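Local coordinates for protein polyphosphate kinase (Porphyromonas gingivalis, PDB 2O8R) that probably catalyses the reversible transfer of the terminal phosphate of ATP onto a growing chain of inorganic polyphosphate, at residues Ala365-Arg379 / Ala392-Leu406. The protein carries 3 engineered substitutions. Residues are numbered along the deposited sequence; the frame is centred on the assembly and turned at random.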
ATOM      1  N   ALA A 365      10.136 -25.966  -0.530  1.00 62.23           N
ATOM      2  CA  ALA A 365      10.649 -25.330   0.674  1.00 70.95           C
ATOM      3  C   ALA A 365      10.992 -26.370   1.734  1.00 68.65           C
ATOM      4  O   ALA A 365      12.097 -26.372   2.272  1.00 66.92           O
ATOM      5  CB  ALA A 365       9.654 -24.321   1.213  1.00 59.39           C
ATOM      6  N   ILE A 366      10.057 -27.275   1.997  1.00 72.99           N
ATOM      7  CA  ILE A 366      10.238 -28.264   3.057  1.00 68.48           C
ATOM      8  C   ILE A 366      10.727 -29.636   2.566  1.00 72.52           C
ATOM      9  O   ILE A 366      10.723 -30.604   3.328  1.00 86.84           O
ATOM     10  CB  ILE A 366       8.961 -28.425   3.914  1.00 58.92           C
ATOM     11  CG1 ILE A 366       7.771 -28.830   3.048  1.00 51.87           C
ATOM     12  CG2 ILE A 366       8.665 -27.139   4.679  1.00 57.01           C
ATOM     13  CD1 ILE A 366       6.669 -29.525   3.829  1.00 57.34           C
ATOM     14  N   SER A 367      11.157 -29.717   1.308  1.00 66.98           N
ATOM     15  CA  SER A 367      11.699 -30.968   0.787  1.00 73.23           C
ATOM     16  C   SER A 367      13.203 -31.102   0.991  1.00 82.53           C
ATOM     17  O   SER A 367      13.968 -30.257   0.535  1.00 88.91           O
ATOM     18  CB  SER A 367      11.394 -31.136  -0.697  1.00 72.65           C
ATOM     19  OG  SER A 367      12.278 -32.100  -1.255  1.00 69.23           O
ATOM     20  N   PRO A 368      13.626 -32.191   1.656  1.00 86.06           N
ATOM     21  CA  PRO A 368      15.028 -32.594   1.812  1.00 82.69           C
ATOM     22  C   PRO A 368      15.819 -32.694   0.502  1.00 82.95           C
ATOM     23  O   PRO A 368      17.035 -32.484   0.507  1.00 81.45           O
ATOM     24  CB  PRO A 368      14.922 -33.991   2.440  1.00 85.96           C
ATOM     25  CG  PRO A 368      13.484 -34.401   2.275  1.00 83.72           C
ATOM     26  CD  PRO A 368      12.722 -33.128   2.339  1.00 81.03           C
ATOM     27  N   ASP A 369      15.141 -33.004  -0.603  1.00 75.81           N
ATOM     28  CA  ASP A 369      15.825 -33.241  -1.879  1.00 68.35           C
ATOM     29  C   ASP A 369      16.316 -31.981  -2.592  1.00 72.02           C
ATOM     30  O   ASP A 369      17.180 -32.062  -3.460  1.00 70.66           O
ATOM     31  CB  ASP A 369      14.931 -34.040  -2.828  1.00 69.29           C
ATOM     32  CG  ASP A 369      14.451 -35.358  -2.223  1.00 89.63           C
ATOM     33  OD1 ASP A 369      14.992 -35.787  -1.178  1.00 84.51           O
ATOM     34  OD2 ASP A 369      13.529 -35.971  -2.809  1.00 87.72           O
ATOM     35  N   VAL A 370      15.769 -30.823  -2.228  1.00 70.00           N
ATOM     36  CA  VAL A 370      16.050 -29.582  -2.949  1.00 62.89           C
ATOM     37  C   VAL A 370      17.304 -28.895  -2.413  1.00 60.42           C
ATOM     38  O   VAL A 370      17.414 -28.623  -1.218  1.00 55.96           O
ATOM     39  CB  VAL A 370      14.856 -28.579  -2.879  1.00 67.96           C
ATOM     40  CG1 VAL A 370      15.101 -27.368  -3.778  1.00 51.60           C
ATOM     41  CG2 VAL A 370      13.554 -29.250  -3.252  1.00 66.66           C
ATOM     42  N   SER A 371      18.236 -28.602  -3.312  1.00 57.44           N
ATOM     43  CA  SER A 371      19.428 -27.857  -2.958  1.00 57.97           C
ATOM     44  C   SER A 371      19.178 -26.368  -3.146  1.00 69.29           C
ATOM     45  O   SER A 371      19.443 -25.573  -2.241  1.00 75.73           O
ATOM     46  CB  SER A 371      20.627 -28.310  -3.798  1.00 64.23           C
ATOM     47  OG  SER A 371      20.427 -28.037  -5.175  1.00 79.51           O
ATOM     48  N   GLU A 372      18.667 -25.984  -4.314  1.00 64.52           N
ATOM     49  CA  GLU A 372      18.428 -24.569  -4.555  1.00 67.17           C
ATOM     50  C   GLU A 372      17.218 -24.171  -5.394  1.00 61.03           C
ATOM     51  O   GLU A 372      16.698 -24.953  -6.180  1.00 69.69           O
ATOM     52  CB  GLU A 372      19.700 -23.863  -5.039  1.00 64.39           C
ATOM     53  CG  GLU A 372      20.233 -24.260  -6.373  1.00 69.75           C
ATOM     54  CD  GLU A 372      21.316 -23.298  -6.861  1.00 79.19           C
ATOM     55  OE1 GLU A 372      22.150 -23.703  -7.702  1.00 94.12           O
ATOM     56  OE2 GLU A 372      21.333 -22.132  -6.407  1.00 72.53           O
ATOM     57  N   ILE A 373      16.764 -22.940  -5.169  1.00 58.79           N
ATOM     58  CA  ILE A 373      15.678 -22.324  -5.918  1.00 51.58           C
ATOM     59  C   ILE A 373      16.173 -20.998  -6.473  1.00 53.56           C
ATOM     60  O   ILE A 373      16.804 -20.210  -5.768  1.00 54.21           O
ATOM     61  CB  ILE A 373      14.478 -22.045  -5.030  1.00 43.48           C
ATOM     62  CG1 ILE A 373      14.048 -23.315  -4.297  1.00 58.36           C
ATOM     63  CG2 ILE A 373      13.342 -21.483  -5.842  1.00 46.92           C
ATOM     64  CD1 ILE A 373      12.985 -23.083  -3.239  1.00 52.72           C
ATOM     65  N   ARG A 374      15.915 -20.768  -7.753  1.00 54.80           N
ATOM     66  CA  ARG A 374      16.371 -19.559  -8.429  1.00 51.22           C
ATOM     67  C   ARG A 374      15.254 -19.057  -9.315  1.00 54.49           C
ATOM     68  O   ARG A 374      14.663 -19.836 -10.070  1.00 50.61           O
ATOM     69  CB  ARG A 374      17.603 -19.862  -9.274  1.00 54.61           C
ATOM     70  CG  ARG A 374      18.690 -20.570  -8.499  1.00 59.32           C
ATOM     71  CD  ARG A 374      19.715 -21.216  -9.398  1.00 77.61           C
ATOM     72  NE  ARG A 374      20.608 -20.260 -10.050  1.00 84.14           N
ATOM     73  CZ  ARG A 374      21.513 -19.513  -9.426  1.00 74.86           C
ATOM     74  NH1 ARG A 374      21.645 -19.573  -8.106  1.00 63.27           N
ATOM     75  NH2 ARG A 374      22.283 -18.694 -10.127  1.00 74.71           N
ATOM     76  N   LEU A 375      14.941 -17.769  -9.209  1.00 48.56           N
ATOM     77  CA  LEU A 375      13.917 -17.186 -10.080  1.00 52.14           C
ATOM     78  C   LEU A 375      14.126 -15.714 -10.480  1.00 54.49           C
ATOM     79  O   LEU A 375      14.904 -14.957  -9.873  1.00 43.56           O
ATOM     80  CB  LEU A 375      12.514 -17.399  -9.498  1.00 50.24           C
ATOM     81  CG  LEU A 375      11.839 -16.269  -8.721  1.00 58.24           C
ATOM     82  CD1 LEU A 375      10.347 -16.544  -8.599  1.00 61.52           C
ATOM     83  CD2 LEU A 375      12.474 -16.133  -7.371  1.00 62.88           C
ATOM     84  N   THR A 376      13.418 -15.318 -11.524  1.00 34.93           N
ATOM     85  CA  THR A 376      13.449 -13.943 -11.945  1.00 51.20           C
ATOM     86  C   THR A 376      12.214 -13.243 -11.378  1.00 50.15           C
ATOM     87  O   THR A 376      11.229 -13.899 -11.071  1.00 56.55           O
ATOM     88  CB  THR A 376      13.531 -13.848 -13.475  1.00 46.37           C
ATOM     89  OG1 THR A 376      12.501 -14.649 -14.060  1.00 43.76           O
ATOM     90  CG2 THR A 376      14.866 -14.373 -13.961  1.00 42.15           C
ATOM     91  N   GLN A 377      12.291 -11.923 -11.214  1.00 65.04           N
ATOM     92  CA  GLN A 377      11.197 -11.096 -10.690  1.00 58.72           C
ATOM     93  C   GLN A 377      11.321  -9.684 -11.268  1.00 65.66           C
ATOM     94  O   GLN A 377      12.428  -9.132 -11.298  1.00 62.63           O
ATOM     95  CB  GLN A 377      11.292 -11.016  -9.162  1.00 62.23           C
ATOM     96  CG  GLN A 377      10.384 -11.966  -8.395  1.00 73.52           C
ATOM     97  CD  GLN A 377       9.131 -11.292  -7.845  1.00 83.70           C
ATOM     98  OE1 GLN A 377       8.430 -11.855  -7.001  1.00 87.38           O
ATOM     99  NE2 GLN A 377       8.847 -10.080  -8.317  1.00 87.92           N
ATOM    100  N   TYR A 378      10.212  -9.104 -11.737  1.00 73.66           N
ATOM    101  CA  TYR A 378      10.248  -7.734 -12.277  1.00 69.79           C
ATOM    102  C   TYR A 378      10.798  -6.740 -11.254  1.00 66.66           C
ATOM    103  O   TYR A 378      11.808  -6.087 -11.506  1.00 60.52           O
ATOM    104  CB  TYR A 378       8.878  -7.275 -12.774  1.00 83.38           C
ATOM    105  CG  TYR A 378       8.835  -5.799 -13.143  1.00 95.57           C
ATOM    106  CD1 TYR A 378       9.552  -5.308 -14.232  1.00 98.42           C
ATOM    107  CD2 TYR A 378       8.074  -4.897 -12.405  1.00103.56           C
ATOM    108  CE1 TYR A 378       9.519  -3.961 -14.571  1.00109.16           C
ATOM    109  CE2 TYR A 378       8.032  -3.546 -12.735  1.00111.15           C
ATOM    110  CZ  TYR A 378       8.756  -3.083 -13.820  1.00113.23           C
ATOM    111  OH  TYR A 378       8.718  -1.742 -14.149  1.00112.46           O
ATOM    112  N   ARG A 379      10.126  -6.654 -10.107  1.00 72.56           N
ATOM    113  CA  ARG A 379      10.584  -5.877  -8.960  1.00 62.95           C
ATOM    114  C   ARG A 379      10.522  -6.719  -7.699  1.00 65.53           C
ATOM    115  O   ARG A 379       9.807  -7.717  -7.647  1.00 70.01           O
ATOM    116  CB  ARG A 379       9.670  -4.672  -8.733  1.00 71.91           C
ATOM    117  CG  ARG A 379      10.074  -3.399  -9.435  1.00 70.47           C
ATOM    118  CD  ARG A 379       9.373  -2.194  -8.825  1.00 95.25           C
ATOM    119  NE  ARG A 379       7.920  -2.343  -8.836  1.00106.26           N
ATOM    120  CZ  ARG A 379       7.105  -1.743  -9.698  1.00110.25           C
ATOM    121  NH1 ARG A 379       7.593  -0.932 -10.627  1.00119.64           N
ATOM    122  NH2 ARG A 379       5.796  -1.948  -9.626  1.00110.15           N
ATOM    123  N   ALA A 392      10.789 -18.972   3.550  1.00 62.85           N
ATOM    124  CA  ALA A 392      10.755 -20.290   4.184  1.00 60.62           C
ATOM    125  C   ALA A 392      11.900 -21.189   3.711  1.00 67.42           C
ATOM    126  O   ALA A 392      12.564 -21.847   4.518  1.00 71.45           O
ATOM    127  CB  ALA A 392       9.405 -20.975   3.922  1.00 53.62           C
ATOM    128  N   ALA A 393      12.128 -21.204   2.400  1.00 65.76           N
ATOM    129  CA  ALA A 393      13.132 -22.065   1.806  1.00 61.29           C
ATOM    130  C   ALA A 393      14.528 -21.644   2.228  1.00 64.99           C
ATOM    131  O   ALA A 393      15.357 -22.489   2.563  1.00 72.91           O
ATOM    132  CB  ALA A 393      13.009 -22.055   0.303  1.00 62.07           C
ATOM    133  N   ALA A 394      14.776 -20.336   2.222  1.00 68.89           N
ATOM    134  CA  ALA A 394      16.087 -19.797   2.589  1.00 73.44           C
ATOM    135  C   ALA A 394      16.373 -20.018   4.068  1.00 74.73           C
ATOM    136  O   ALA A 394      17.520 -20.233   4.464  1.00 78.59           O
ATOM    137  CB  ALA A 394      16.176 -18.330   2.247  1.00 69.13           C
ATOM    138  N   GLN A 395      15.314 -19.990   4.872  1.00 69.45           N
ATOM    139  CA  GLN A 395      15.410 -20.282   6.291  1.00 63.10           C
ATOM    140  C   GLN A 395      15.578 -21.774   6.530  1.00 68.09           C
ATOM    141  O   GLN A 395      16.124 -22.181   7.552  1.00 73.07           O
ATOM    142  CB  GLN A 395      14.189 -19.749   7.024  1.00 52.21           C
ATOM    143  CG  GLN A 395      14.131 -18.223   7.047  1.00 59.37           C
ATOM    144  CD  GLN A 395      12.756 -17.691   7.396  1.00 73.09           C
ATOM    145  OE1 GLN A 395      11.924 -18.400   7.967  1.00 87.95           O
ATOM    146  NE2 GLN A 395      12.511 -16.431   7.060  1.00 90.26           N
ATOM    147  N   SER A 396      15.128 -22.584   5.574  1.00 72.10           N
ATOM    148  CA  SER A 396      15.357 -24.026   5.603  1.00 58.86           C
ATOM    149  C   SER A 396      16.712 -24.392   5.034  1.00 65.17           C
ATOM    150  O   SER A 396      16.946 -25.557   4.708  1.00 78.40           O
ATOM    151  CB  SER A 396      14.283 -24.764   4.812  1.00 58.36           C
ATOM    152  OG  SER A 396      13.447 -25.510   5.672  1.00 80.20           O
ATOM    153  N   GLY A 397      17.588 -23.400   4.882  1.00 56.42           N
ATOM    154  CA  GLY A 397      18.981 -23.646   4.506  1.00 56.69           C
ATOM    155  C   GLY A 397      19.280 -23.728   3.020  1.00 61.89           C
ATOM    156  O   GLY A 397      20.442 -23.760   2.626  1.00 76.57           O
ATOM    157  N   LYS A 398      18.240 -23.755   2.194  1.00 58.12           N
ATOM    158  CA  LYS A 398      18.399 -23.959   0.755  1.00 55.13           C
ATOM    159  C   LYS A 398      18.869 -22.680   0.086  1.00 61.38           C
ATOM    160  O   LYS A 398      18.438 -21.590   0.461  1.00 74.13           O
ATOM    161  CB  LYS A 398      17.076 -24.409   0.130  1.00 52.37           C
ATOM    162  CG  LYS A 398      16.217 -25.246   1.057  1.00 59.22           C
ATOM    163  CD  LYS A 398      15.232 -26.098   0.302  1.00 74.90           C
ATOM    164  CE  LYS A 398      15.055 -27.433   0.998  1.00 86.57           C
ATOM    165  NZ  LYS A 398      14.704 -27.287   2.436  1.00 90.73           N
ATOM    166  N   LYS A 399      19.746 -22.823  -0.905  1.00 55.89           N
ATOM    167  CA  LYS A 399      20.243 -21.687  -1.676  1.00 57.32           C
ATOM    168  C   LYS A 399      19.135 -20.973  -2.462  1.00 58.36           C
ATOM    169  O   LYS A 399      18.522 -21.564  -3.339  1.00 62.01           O
ATOM    170  CB  LYS A 399      21.334 -22.153  -2.627  1.00 44.42           C
ATOM    171  CG  LYS A 399      22.622 -22.566  -1.949  1.00 51.92           C
ATOM    172  CD  LYS A 399      23.758 -22.609  -2.952  1.00 65.90           C
ATOM    173  CE  LYS A 399      25.070 -22.972  -2.287  1.00 91.70           C
ATOM    174  NZ  LYS A 399      26.179 -22.960  -3.280  1.00111.77           N
ATOM    175  N   VAL A 400      18.874 -19.704  -2.144  1.00 60.35           N
ATOM    176  CA  VAL A 400      17.789 -18.964  -2.810  1.00 50.05           C
ATOM    177  C   VAL A 400      18.272 -17.676  -3.489  1.00 52.52           C
ATOM    178  O   VAL A 400      18.709 -16.740  -2.818  1.00 67.98           O
ATOM    179  CB  VAL A 400      16.626 -18.643  -1.841  1.00 57.26           C
ATOM    180  CG1 VAL A 400      15.518 -17.895  -2.569  1.00 70.06           C
ATOM    181  CG2 VAL A 400      16.070 -19.912  -1.213  1.00 52.87           C
ATOM    182  N   SER A 401      18.192 -17.628  -4.818  1.00 43.53           N
ATOM    183  CA  SER A 401      18.588 -16.425  -5.562  1.00 54.62           C
ATOM    184  C   SER A 401      17.411 -15.795  -6.294  1.00 49.92           C
ATOM    185  O   SER A 401      16.598 -16.506  -6.884  1.00 54.80           O
ATOM    186  CB  SER A 401      19.666 -16.752  -6.586  1.00 39.35           C
ATOM    187  OG  SER A 401      20.275 -17.988  -6.276  1.00 81.70           O
ATOM    188  N   VAL A 402      17.320 -14.466  -6.255  1.00 53.19           N
ATOM    189  CA  VAL A 402      16.303 -13.741  -7.029  1.00 47.26           C
ATOM    190  C   VAL A 402      16.956 -12.698  -7.931  1.00 47.51           C
ATOM    191  O   VAL A 402      17.595 -11.761  -7.444  1.00 61.34           O
ATOM    192  CB  VAL A 402      15.279 -13.036  -6.130  1.00 42.44           C
ATOM    193  CG1 VAL A 402      14.245 -12.303  -6.964  1.00 39.55           C
ATOM    194  CG2 VAL A 402      14.602 -14.014  -5.200  1.00 47.14           C
ATOM    195  N   PHE A 403      16.789 -12.872  -9.244  1.00 58.87           N
ATOM    196  CA  PHE A 403      17.348 -11.961 -10.241  1.00 44.80           C
ATOM    197  C   PHE A 403      16.301 -10.987 -10.652  1.00 54.91           C
ATOM    198  O   PHE A 403      15.290 -11.380 -11.235  1.00 64.32           O
ATOM    199  CB  PHE A 403      17.859 -12.723 -11.463  1.00 53.55           C
ATOM    200  CG  PHE A 403      19.064 -13.552 -11.174  1.00 51.53           C
ATOM    201  CD1 PHE A 403      20.329 -13.062 -11.426  1.00 62.96           C
ATOM    202  CD2 PHE A 403      18.934 -14.808 -10.600  1.00 39.17           C
ATOM    203  CE1 PHE A 403      21.450 -13.821 -11.123  1.00 83.05           C
ATOM    204  CE2 PHE A 403      20.045 -15.564 -10.297  1.00 61.11           C
ATOM    205  CZ  PHE A 403      21.305 -15.072 -10.560  1.00 60.60           C
ATOM    206  N   VAL A 404      16.550  -9.715 -10.346  1.00 63.99           N
ATOM    207  CA  VAL A 404      15.559  -8.653 -10.509  1.00 84.21           C
ATOM    208  C   VAL A 404      15.976  -7.673 -11.601  1.00 91.65           C
ATOM    209  O   VAL A 404      17.053  -7.057 -11.522  1.00 92.79           O
ATOM    210  CB  VAL A 404      15.353  -7.855  -9.193  1.00 88.51           C
ATOM    211  CG1 VAL A 404      14.172  -6.912  -9.320  1.00 94.55           C
ATOM    212  CG2 VAL A 404      15.167  -8.783  -8.004  1.00 84.47           C
ATOM    213  N   GLU A 405      15.106  -7.506 -12.596  1.00 91.76           N
ATOM    214  CA  GLU A 405      15.420  -6.686 -13.772  1.00100.83           C
ATOM    215  C   GLU A 405      15.400  -5.165 -13.579  1.00106.59           C
ATOM    216  O   GLU A 405      15.635  -4.425 -14.535  1.00102.36           O
ATOM    217  CB  GLU A 405      14.519  -7.052 -14.952  1.00 98.32           C
ATOM    218  CG  GLU A 405      13.024  -6.929 -14.694  1.00 99.82           C
ATOM    219  CD  GLU A 405      12.187  -7.043 -15.967  1.00 99.59           C
ATOM    220  OE1 GLU A 405      12.259  -6.131 -16.823  1.00 79.55           O
ATOM    221  OE2 GLU A 405      11.439  -8.037 -16.103  1.00105.38           O
ATOM    222  N   LEU A 406      15.134  -4.696 -12.361  1.00111.78           N
ATOM    223  CA  LEU A 406      14.968  -3.262 -12.154  1.00110.91           C
ATOM    224  C   LEU A 406      16.279  -2.472 -12.019  1.00124.57           C
ATOM    225  O   LEU A 406      17.373  -3.025 -12.187  1.00124.20           O
ATOM    226  CB  LEU A 406      13.987  -2.956 -11.023  1.00105.98           C
ATOM    227  CG  LEU A 406      13.059  -1.814 -11.456  1.00108.63           C
ATOM    228  CD1 LEU A 406      11.936  -2.320 -12.374  1.00 65.37           C
ATOM    229  CD2 LEU A 406      12.534  -0.999 -10.269  1.00110.16           C
TER
HETATM  230  O   HOH W   1      19.989 -20.308  -5.464  1.00 65.22           O
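The ammonium group of Lys398 reaches across to the last residue of helix 355-365: NZ donates to Ala365 O at 2.8 Å, tilted 29° from the carbonyl plane. A turn at chi4 (53°) brings NZ there, while CE passes beside Val370 CB. From Lys399 on, strands 370-377 and 399-404 run parallel, and backbone bonds alternate between them, as from Ile373 N to Lys399 O (2.9 Å). On one face of the sheet, Arg374 NH1 makes a salt bridge to Glu372 OE2 (3.1 Å), meeting it from above the carboxylate plane. Arg374 NH2 lies at the edge of the Phe403 ring, 3.8 Å from Phe403 CZ, with the two planes 68° apart. Leu375 CD2 and Val402 CG2 pack side by side on the other face, 3.7 Å apart, and Ile373 CD1 touches Ala393 CB of helix 385-395. Past the strands, Leu406 CD1 sits over the Tyr378 ring in a CH-pi contact (4.0 Å to the centroid), while the Glu405 carboxylate comes to the ring's edge; the Glu405 side chain also lies near His439, predicted to form the phosphohistidine intermediate. Strand 370-377, helix 385-395 and strand 399-404 thus form a beta-alpha-beta crossover in a domain of the phospholipase D (PLD) clan.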